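Local coordinates for periplasmic iron-binding protein (Synechocystis sp., PDB 2VOZ) that binds ferric iron in the periplasm and probably hands it to an ABC transporter that imports Fe(3+) into the cell, at residues Val132-Arg137 / Ala220-Tyr225; Asp138-Ala143 / Ile216-Ile221; Val245-Pro250 / Ala314-Leu319. All coordinates share one frame; numbering follows the deposited sequence. Where two conformers were deposited one is given.

Contact 1: residues Val132-Arg137 / Ala220-Tyr225; sequences VLYYSR and AIANSY
Tyr134 lies against Ala222 and reaches past it to the backbone of Asn223, near the end of strand 219-223. The backbones form an antiparallel ladder: Val132 with Ala222 and Tyr134 with Ala220 are hydrogen-bonded pairs, and Leu133 with Ile221 is the non-hydrogen-bonded pair between them. In the first pair Val132 N reaches Ala222 O at 2.8 Å and the return bond from Ala222 N to Val132 O is longer, 3.2 Å; the second is even, with Tyr134 N to Ala220 O and Ala220 N to Tyr134 O both 2.9 Å. The dense part is the face bearing Val132, Tyr134, Ala220 and Ala222. Tyr134 has CG anti to its carbonyl carbon (chi1 -68°), and its ring carbon CE1 comes within 3.6 Å of Ala222 CB. The phenol OH then donates to Asn223 O, 2.8 Å away; this acceptor sits at the ring edge, while the hydroxyl stands above the carbonyl plane. Packing between the segments is looser on the other face, where Leu133 and Ile221 run side by side and their closest atoms, CD2 of Leu133 and CG1 of Ile221, are 4.0 Å apart. All the touching residues are buried, so neither face is a solvent side. Beyond the ladder, Asn223 ND2 donates to the hydroxyl of the iron ligand Tyr225, 3.1 Å away. The chemistry is consistent with a second-shell role: Tyr134 OH holds the Asn223 carbonyl, and the Asn223 amide may help set the direction of the Tyr225 phenol in this apo form.

Contact 2: residues Asp138-Ala143 / Ile216-Ile221; sequences DRVNPA and IGDVAI
Arg139 sets off with CG anti to its carbonyl carbon (chi1 -54°) and bends at chi3 (-62°), a turn that swings NE toward Asp218, whose own CG is likewise anti to its carbonyl carbon. The two side chains cross at about a right angle. NE donates to Asp218 OD1 over 2.7 Å in a nearly straight bond, the strong element of a salt bridge; the carboxylate oxygen lies close to the guanidinium plane, but the nitrogen approaches from above the carboxylate, the two planes being 47° apart. NH1 adds a weak bond to the same OD1 and a better one to Gly217 O, 2.9 Å away. The guanidinium edge thus meets the carboxylate and Gly217 O, and NH1 also bonds Ile212 O of helix 205-213; these acceptors would be expected to stabilise its charge. A water joins the remaining oxygen, Asp218 OD2, to Arg139 O, donating to both, at 2.7 Å from OD2. Nearby, Val140 CG2 rests 3.6 Å from Asp218 CB and 4.1 Å from Val219 CG2, making an apolar flank to the ion pair. Here an arginine from the loop that follows strand 124-136 is bonded to the residues just before strand 219-223, a salt bridge fastening the outer end of an antiparallel strand pair in a periplasmic binding-protein fold.

Contact 3: residues Val245-Pro250 / Ala314-Leu319; sequences VSLFFP and AAHGQL. With SO4 (sulfate ion), chain E.
The His316 ring has Leu247 CD1 over the centre of one face, in a CH-pi contact 4.2 Å from the ring centroid and 12° off its normal. At its edge, near the plane, lie sulfate O1 and a water. The neighbouring Phe249 ring carries CD2 of Leu247 on one face, 3.6 Å above the plane and offset toward the rim, so the two methyls of one leucine serve two rings. At the edge of the phenyl ring sits His316 O, 3.4 Å from Phe249 CE2, and the Phe249 and His316 side chains cross at about a right angle. Leu319 CD1 approaches Phe249 CE1 obliquely at 4.3 Å. Leu247 has CG anti to its backbone N (chi1 -180°), and chi2 (156°) then places the methyls. The sulfate, probably from the crystallisation liquor, accepts an almost straight bond from Leu247 N to O1, 2.8 Å, and another from Ser246 OG to O2, 2.9 Å. The water donates to Leu247 O and to sulfate O3, and also bonds His316 ND1 at 2.7 Å. Gln231 OE1 holds the other imidazole nitrogen, NE2. No direct hydrogen bond joins the two segments, so this surface contact between strand 245-248 with its following loop and the turn after helix 311-314 depends on apolar packing and a water; in the crystal the nearby anion could raise the proton affinity of the imidazole.

In the fold
Contacts 1 and 2 lie next to each other on strand 219-223: contact 1 is the fully buried strand pair, and contact 2, largely buried but with an exposed arginine, lies beyond its outer end, with a backbone hydrogen bond from Ser136 N to Asp218 O between them. Contact 3 is the surface one, yet its strand 245-248 is another neighbour of strand 124-136, joined to contact 1 by a backbone hydrogen bond from Phe248 N to Leu133 O. Chemistry follows place: a backbone ladder, with Asn223 and Tyr225 at the iron-site end, in contact 1, charge pairing at the strand end in contact 2, and aromatic packing with water and sulfate in contact 3.

Contact 1: residues Val132-Arg137 / Ala220-Tyr225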
loop_
_atom_site.group_PDB
_atom_site.type_symbol
_atom_site.label_atom_id
_atom_site.label_comp_id
_atom_site.label_asym_id
_atom_site.label_seq_id
_atom_site.Cartn_x
_atom_site.Cartn_y
_atom_site.Cartn_z
ATOM N N VAL B 132 -18.597 -21.210 10.863
ATOM C CA VAL B 132 -19.595 -21.051 11.902
ATOM C C VAL B 132 -20.940 -20.659 11.304
ATOM O O VAL B 132 -21.079 -20.539 10.092
ATOM C CB VAL B 132 -19.159 -19.981 12.930
ATOM C CG1 VAL B 132 -17.902 -20.436 13.708
ATOM C CG2 VAL B 132 -18.953 -18.575 12.272
ATOM N N LEU B 133 -21.925 -20.449 12.177
ATOM C CA LEU B 133 -23.207 -19.940 11.739
ATOM C C LEU B 133 -23.342 -18.498 12.150
ATOM O O LEU B 133 -22.796 -18.075 13.202
ATOM C CB LEU B 133 -24.336 -20.728 12.382
ATOM C CG LEU B 133 -24.283 -22.247 12.226
ATOM C CD1 LEU B 133 -25.595 -22.916 12.694
ATOM C CD2 LEU B 133 -24.000 -22.625 10.787
ATOM N N TYR B 134 -24.035 -17.747 11.305
ATOM C CA TYR B 134 -24.405 -16.371 11.594
ATOM C C TYR B 134 -25.915 -16.306 11.574
ATOM O O TYR B 134 -26.569 -16.983 10.776
ATOM C CB TYR B 134 -23.809 -15.421 10.555
ATOM C CG TYR B 134 -22.312 -15.389 10.709
ATOM C CD1 TYR B 134 -21.493 -16.138 9.878
ATOM C CD2 TYR B 134 -21.729 -14.687 11.754
ATOM C CE1 TYR B 134 -20.100 -16.126 10.022
ATOM C CE2 TYR B 134 -20.350 -14.669 11.919
ATOM C CZ TYR B 134 -19.546 -15.396 11.050
ATOM O OH TYR B 134 -18.184 -15.353 11.232
ATOM N N TYR B 135 -26.488 -15.496 12.446
ATOM C CA TYR B 135 -27.959 -15.457 12.491
ATOM C C TYR B 135 -28.477 -14.074 12.770
ATOM O O TYR B 135 -27.820 -13.269 13.444
ATOM C CB TYR B 135 -28.516 -16.460 13.518
ATOM C CG TYR B 135 -28.189 -16.118 14.970
ATOM C CD1 TYR B 135 -27.024 -16.627 15.585
ATOM C CD2 TYR B 135 -29.045 -15.257 15.717
ATOM C CE1 TYR B 135 -26.707 -16.333 16.921
ATOM C CE2 TYR B 135 -28.747 -14.984 17.058
ATOM C CZ TYR B 135 -27.581 -15.500 17.637
ATOM O OH TYR B 135 -27.274 -15.160 18.949
ATOM N N SER B 136 -29.675 -13.816 12.254
ATOM C CA SER B 136 -30.374 -12.565 12.470
ATOM C C SER B 136 -30.767 -12.459 13.946
ATOM O O SER B 136 -31.530 -13.274 14.442
ATOM C CB SER B 136 -31.674 -12.568 11.639
ATOM O OG SER B 136 -32.461 -11.423 11.928
ATOM N N ARG B 137 -30.301 -11.424 14.610
ATOM C CA ARG B 137 -30.617 -11.230 16.031
ATOM C C ARG B 137 -32.127 -11.024 16.209
ATOM O O ARG B 137 -32.706 -11.544 17.157
ATOM C CB ARG B 137 -29.839 -10.054 16.563
ATOM C CG ARG B 137 -28.389 -10.393 16.703
ATOM C CD ARG B 137 -27.532 -9.248 17.277
ATOM N NE ARG B 137 -28.013 -8.786 18.576
ATOM C CZ ARG B 137 -27.839 -9.420 19.737
ATOM N NH1 ARG B 137 -27.210 -10.598 19.793
ATOM N NH2 ARG B 137 -28.321 -8.876 20.861
ATOM N N ALA B 220 -26.646 -17.885 8.037
ATOM C CA ALA B 220 -25.606 -18.046 7.012
ATOM C C ALA B 220 -24.545 -18.966 7.550
ATOM O O ALA B 220 -24.373 -19.082 8.784
ATOM C CB ALA B 220 -24.974 -16.725 6.643
ATOM N N ILE B 221 -23.829 -19.615 6.619
ATOM C CA ILE B 221 -22.643 -20.394 6.970
ATOM C C ILE B 221 -21.454 -19.632 6.406
ATOM O O ILE B 221 -21.454 -19.300 5.214
ATOM C CB ILE B 221 -22.700 -21.792 6.329
ATOM C CG1 ILE B 221 -23.956 -22.546 6.837
ATOM C CG2 ILE B 221 -21.430 -22.602 6.686
ATOM C CD1 ILE B 221 -24.163 -23.934 6.183
ATOM N N ALA B 222 -20.499 -19.267 7.263
ATOM C CA ALA B 222 -19.315 -18.507 6.810
ATOM C C ALA B 222 -18.233 -18.636 7.839
ATOM O O ALA B 222 -18.466 -19.117 8.939
ATOM C CB ALA B 222 -19.638 -17.032 6.539
ATOM N N ASN B 223 -17.009 -18.289 7.462
ATOM C CA ASN B 223 -15.920 -18.418 8.412
ATOM C C ASN B 223 -15.955 -17.364 9.506
ATOM O O ASN B 223 -16.456 -16.247 9.287
ATOM C CB ASN B 223 -14.599 -18.384 7.690
ATOM C CG ASN B 223 -14.371 -19.653 6.859
ATOM O OD1 ASN B 223 -14.996 -20.704 7.100
ATOM N ND2 ASN B 223 -13.458 -19.561 5.893
ATOM N N SER B 224 -15.349 -17.734 10.631
ATOM C CA SER B 224 -15.243 -16.925 11.830
ATOM C C SER B 224 -14.580 -15.546 11.596
ATOM O O SER B 224 -15.087 -14.519 12.089
ATOM C CB SER B 224 -14.446 -17.727 12.900
ATOM O OG SER B 224 -13.198 -18.169 12.375
ATOM N N TYR B 225 -13.454 -15.505 10.882
ATOM C CA TYR B 225 -12.678 -14.247 10.801
ATOM C C TYR B 225 -13.378 -13.128 10.027
ATOM O O TYR B 225 -13.054 -11.966 10.210
ATOM C CB TYR B 225 -11.284 -14.496 10.212
ATOM C CG TYR B 225 -11.314 -15.226 8.909
ATOM C CD1 TYR B 225 -11.365 -14.540 7.687
ATOM C CD2 TYR B 225 -11.296 -16.614 8.880
ATOM C CE1 TYR B 225 -11.417 -15.241 6.482
ATOM C CE2 TYR B 225 -11.316 -17.311 7.670
ATOM C CZ TYR B 225 -11.400 -16.621 6.484
ATOM O OH TYR B 225 -11.432 -17.311 5.281
#

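Contact 2: residues Asp138-Ala143 / Ile216-Ile221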
loop_
_atom_site.group_PDB
_atom_site.type_symbol
_atom_site.label_atom_id
_atom_site.label_comp_id
_atom_site.label_asym_id
_atom_site.label_seq_id
_atom_site.Cartn_x
_atom_site.Cartn_y
_atom_site.Cartn_z
ATOM N N ASP B 138 -32.756 -10.328 15.259
ATOM C CA ASP B 138 -34.173 -10.021 15.365
ATOM C C ASP B 138 -35.053 -11.211 14.989
ATOM O O ASP B 138 -36.146 -11.388 15.561
ATOM C CB ASP B 138 -34.514 -8.816 14.490
ATOM C CG ASP B 138 -33.975 -7.508 15.051
ATOM O OD1 ASP B 138 -34.080 -6.489 14.345
ATOM O OD2 ASP B 138 -33.440 -7.480 16.185
ATOM N N ARG B 139 -34.587 -12.047 14.056
ATOM C CA ARG B 139 -35.475 -13.079 13.495
ATOM C C ARG B 139 -35.186 -14.519 13.864
ATOM O O ARG B 139 -35.972 -15.420 13.531
ATOM C CB ARG B 139 -35.536 -12.951 11.968
ATOM C CG ARG B 139 -35.927 -11.556 11.468
ATOM C CD ARG B 139 -36.127 -11.538 9.980
ATOM N NE ARG B 139 -34.868 -11.882 9.281
ATOM C CZ ARG B 139 -33.879 -11.025 9.033
ATOM N NH1 ARG B 139 -32.785 -11.456 8.377
ATOM N NH2 ARG B 139 -33.974 -9.706 9.352
ATOM N N VAL B 140 -34.050 -14.743 14.503
ATOM C CA VAL B 140 -33.652 -16.067 14.939
ATOM C C VAL B 140 -33.323 -16.073 16.388
ATOM O O VAL B 140 -32.580 -15.216 16.869
ATOM C CB VAL B 140 -32.404 -16.575 14.161
ATOM C CG1 VAL B 140 -31.949 -17.924 14.722
ATOM C CG2 VAL B 140 -32.710 -16.646 12.669
ATOM N N ASN B 141 -33.844 -17.094 17.072
ATOM C CA ASN B 141 -33.548 -17.356 18.443
ATOM C C ASN B 141 -32.421 -18.399 18.427
ATOM O O ASN B 141 -32.637 -19.481 17.871
ATOM C CB ASN B 141 -34.817 -17.934 19.074
ATOM C CG ASN B 141 -34.639 -18.271 20.543
ATOM O OD1 ASN B 141 -33.537 -18.470 21.013
ATOM N ND2 ASN B 141 -35.757 -18.341 21.272
ATOM N N PRO B 142 -31.247 -18.093 19.033
ATOM C CA PRO B 142 -30.150 -19.041 18.939
ATOM C C PRO B 142 -30.407 -20.381 19.630
ATOM O O PRO B 142 -29.716 -21.342 19.322
ATOM C CB PRO B 142 -28.984 -18.327 19.617
ATOM C CG PRO B 142 -29.614 -17.279 20.486
ATOM C CD PRO B 142 -30.861 -16.888 19.806
ATOM N N ALA B 143 -31.411 -20.459 20.512
ATOM C CA ALA B 143 -31.798 -21.774 21.073
ATOM C C ALA B 143 -32.250 -22.739 19.976
ATOM O O ALA B 143 -32.209 -23.968 20.155
ATOM C CB ALA B 143 -32.899 -21.612 22.116
ATOM N N ILE B 216 -32.452 -10.740 3.473
ATOM C CA ILE B 216 -32.504 -11.768 2.403
ATOM C C ILE B 216 -32.656 -13.186 2.949
ATOM O O ILE B 216 -33.373 -14.011 2.362
ATOM C CB ILE B 216 -31.287 -11.631 1.432
ATOM C CG1 ILE B 216 -31.326 -10.232 0.803
ATOM C CG2 ILE B 216 -31.348 -12.673 0.308
ATOM C CD1 ILE B 216 -29.974 -9.734 0.302
ATOM N N GLY B 217 -32.018 -13.470 4.081
ATOM C CA GLY B 217 -32.154 -14.802 4.721
ATOM C C GLY B 217 -31.884 -14.610 6.193
ATOM O O GLY B 217 -31.641 -13.474 6.618
ATOM N N ASP B 218 -31.873 -15.692 6.986
ATOM C CA ASP B 218 -31.801 -15.552 8.437
ATOM C C ASP B 218 -30.604 -16.243 9.084
ATOM O O ASP B 218 -30.229 -15.909 10.205
ATOM C CB ASP B 218 -33.063 -16.133 9.088
ATOM C CG ASP B 218 -34.322 -15.348 8.775
ATOM O OD1 ASP B 218 -34.282 -14.285 8.104
ATOM O OD2 ASP B 218 -35.390 -15.839 9.216
ATOM N N VAL B 219 -30.046 -17.236 8.390
ATOM C CA VAL B 219 -28.903 -18.033 8.920
ATOM C C VAL B 219 -27.907 -18.237 7.790
ATOM O O VAL B 219 -28.290 -18.641 6.698
ATOM C CB VAL B 219 -29.316 -19.427 9.481
ATOM C CG1 VAL B 219 -28.083 -20.180 9.978
ATOM C CG2 VAL B 219 -30.368 -19.263 10.598
ATOM N N ALA B 220 -26.646 -17.885 8.037
ATOM C CA ALA B 220 -25.606 -18.046 7.012
ATOM C C ALA B 220 -24.545 -18.966 7.550
ATOM O O ALA B 220 -24.373 -19.082 8.784
ATOM C CB ALA B 220 -24.974 -16.725 6.643
ATOM N N ILE B 221 -23.829 -19.615 6.619
ATOM C CA ILE B 221 -22.643 -20.394 6.970
ATOM C C ILE B 221 -21.454 -19.632 6.406
ATOM O O ILE B 221 -21.454 -19.300 5.214
ATOM C CB ILE B 221 -22.700 -21.792 6.329
ATOM C CG1 ILE B 221 -23.956 -22.546 6.837
ATOM C CG2 ILE B 221 -21.430 -22.602 6.686
ATOM C CD1 ILE B 221 -24.163 -23.934 6.183
HETATM O O HOH W 1 -35.951 -17.317 11.416
#

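Contact 3: residues Val245-Pro250 / Ala314-Leu319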
loop_
_atom_site.group_PDB
_atom_site.type_symbol
_atom_site.label_atom_id
_atom_site.label_comp_id
_atom_site.label_asym_id
_atom_site.label_seq_id
_atom_site.Cartn_x
_atom_site.Cartn_y
_atom_site.Cartn_z
ATOM N N VAL B 245 -26.537 -9.012 13.328
ATOM C CA VAL B 245 -26.195 -10.427 13.076
ATOM C C VAL B 245 -25.261 -10.887 14.171
ATOM O O VAL B 245 -24.377 -10.120 14.567
ATOM C CB VAL B 245 -25.488 -10.554 11.689
ATOM C CG1 VAL B 245 -25.085 -12.013 11.438
ATOM C CG2 VAL B 245 -26.387 -10.010 10.554
ATOM N N SER B 246 -25.452 -12.108 14.706
ATOM C CA SER B 246 -24.525 -12.652 15.711
ATOM C C SER B 246 -23.850 -13.916 15.201
ATOM O O SER B 246 -24.348 -14.574 14.295
ATOM C CB SER B 246 -25.220 -12.945 17.041
ATOM O OG SER B 246 -25.550 -11.714 17.721
ATOM N N LEU B 247 -22.718 -14.242 15.817
ATOM C CA LEU B 247 -21.940 -15.434 15.467
ATOM C C LEU B 247 -22.368 -16.556 16.428
ATOM O O LEU B 247 -22.448 -16.349 17.635
ATOM C CB LEU B 247 -20.443 -15.120 15.637
ATOM C CG LEU B 247 -19.415 -16.216 15.324
ATOM C CD1 LEU B 247 -18.106 -15.522 14.990
ATOM C CD2 LEU B 247 -19.190 -17.153 16.498
ATOM N N PHE B 248 -22.620 -17.744 15.891
ATOM C CA PHE B 248 -22.958 -18.911 16.694
ATOM C C PHE B 248 -22.012 -20.052 16.328
ATOM O O PHE B 248 -21.933 -20.407 15.137
ATOM C CB PHE B 248 -24.412 -19.328 16.386
ATOM C CG PHE B 248 -24.848 -20.585 17.093
ATOM C CD1 PHE B 248 -25.334 -20.518 18.425
ATOM C CD2 PHE B 248 -24.792 -21.819 16.448
ATOM C CE1 PHE B 248 -25.743 -21.698 19.090
ATOM C CE2 PHE B 248 -25.184 -23.011 17.108
ATOM C CZ PHE B 248 -25.665 -22.943 18.424
ATOM N N PHE B 249 -21.331 -20.623 17.325
ATOM C CA PHE B 249 -20.518 -21.809 17.112
ATOM C C PHE B 249 -21.397 -23.056 17.109
ATOM O O PHE B 249 -21.976 -23.401 18.148
ATOM C CB PHE B 249 -19.427 -21.985 18.179
ATOM C CG PHE B 249 -18.301 -20.988 18.096
ATOM C CD1 PHE B 249 -17.284 -21.120 17.146
ATOM C CD2 PHE B 249 -18.234 -19.925 19.001
ATOM C CE1 PHE B 249 -16.235 -20.196 17.078
ATOM C CE2 PHE B 249 -17.189 -19.008 18.936
ATOM C CZ PHE B 249 -16.195 -19.133 17.961
ATOM N N PRO B 250 -21.495 -23.731 15.956
ATOM C CA PRO B 250 -22.261 -24.963 15.906
ATOM C C PRO B 250 -21.516 -26.205 16.403
ATOM O O PRO B 250 -20.283 -26.232 16.478
ATOM C CB PRO B 250 -22.528 -25.123 14.412
ATOM C CG PRO B 250 -21.241 -24.609 13.815
ATOM C CD PRO B 250 -20.958 -23.384 14.625
ATOM N N ALA B 314 -11.376 -13.743 20.667
ATOM C CA ALA B 314 -11.433 -14.502 21.928
ATOM C C ALA B 314 -12.730 -14.216 22.693
ATOM O O ALA B 314 -13.201 -15.077 23.426
ATOM C CB ALA B 314 -10.219 -14.193 22.800
ATOM N N ALA B 315 -13.303 -13.024 22.503
ATOM C CA ALA B 315 -14.534 -12.629 23.238
ATOM C C ALA B 315 -15.754 -13.433 22.787
ATOM O O ALA B 315 -16.811 -13.383 23.430
ATOM C CB ALA B 315 -14.793 -11.170 23.104
ATOM N N HIS B 316 -15.634 -14.146 21.663
ATOM C CA HIS B 316 -16.711 -15.037 21.228
ATOM C C HIS B 316 -16.690 -16.384 21.940
ATOM O O HIS B 316 -17.581 -17.198 21.747
ATOM C CB HIS B 316 -16.631 -15.250 19.709
ATOM C CG HIS B 316 -17.024 -14.042 18.945
ATOM N ND1 HIS B 316 -18.339 -13.729 18.697
ATOM C CD2 HIS B 316 -16.284 -13.054 18.399
ATOM C CE1 HIS B 316 -18.396 -12.599 18.014
ATOM N NE2 HIS B 316 -17.162 -12.176 17.802
ATOM N N GLY B 317 -15.643 -16.638 22.731
ATOM C CA GLY B 317 -15.548 -17.855 23.525
ATOM C C GLY B 317 -14.490 -18.795 22.999
ATOM O O GLY B 317 -13.878 -18.556 21.934
ATOM N N GLN B 318 -14.232 -19.845 23.777
ATOM C CA GLN B 318 -13.243 -20.853 23.418
ATOM C C GLN B 318 -13.674 -21.661 22.202
ATOM O O GLN B 318 -14.807 -22.163 22.118
ATOM C CB GLN B 318 -13.026 -21.824 24.595
ATOM N N LEU B 319 -12.760 -21.806 21.264
ATOM C CA LEU B 319 -13.019 -22.673 20.117
ATOM C C LEU B 319 -13.006 -24.133 20.569
ATOM O O LEU B 319 -12.036 -24.595 21.169
ATOM C CB LEU B 319 -11.954 -22.454 19.048
ATOM C CG LEU B 319 -11.955 -23.393 17.840
ATOM C CD1 LEU B 319 -13.184 -23.203 16.990
ATOM C CD2 LEU B 319 -10.677 -23.143 17.048
HETATM S S SO4 E . -21.860 -11.890 19.099
HETATM O O1 SO4 E . -21.722 -12.514 17.780
HETATM O O2 SO4 E . -23.115 -11.099 19.215
HETATM O O3 SO4 E . -21.862 -12.921 20.156
HETATM O O4 SO4 E . -20.722 -10.989 19.342
HETATM O O HOH W 2 -20.593 -15.068 19.387
#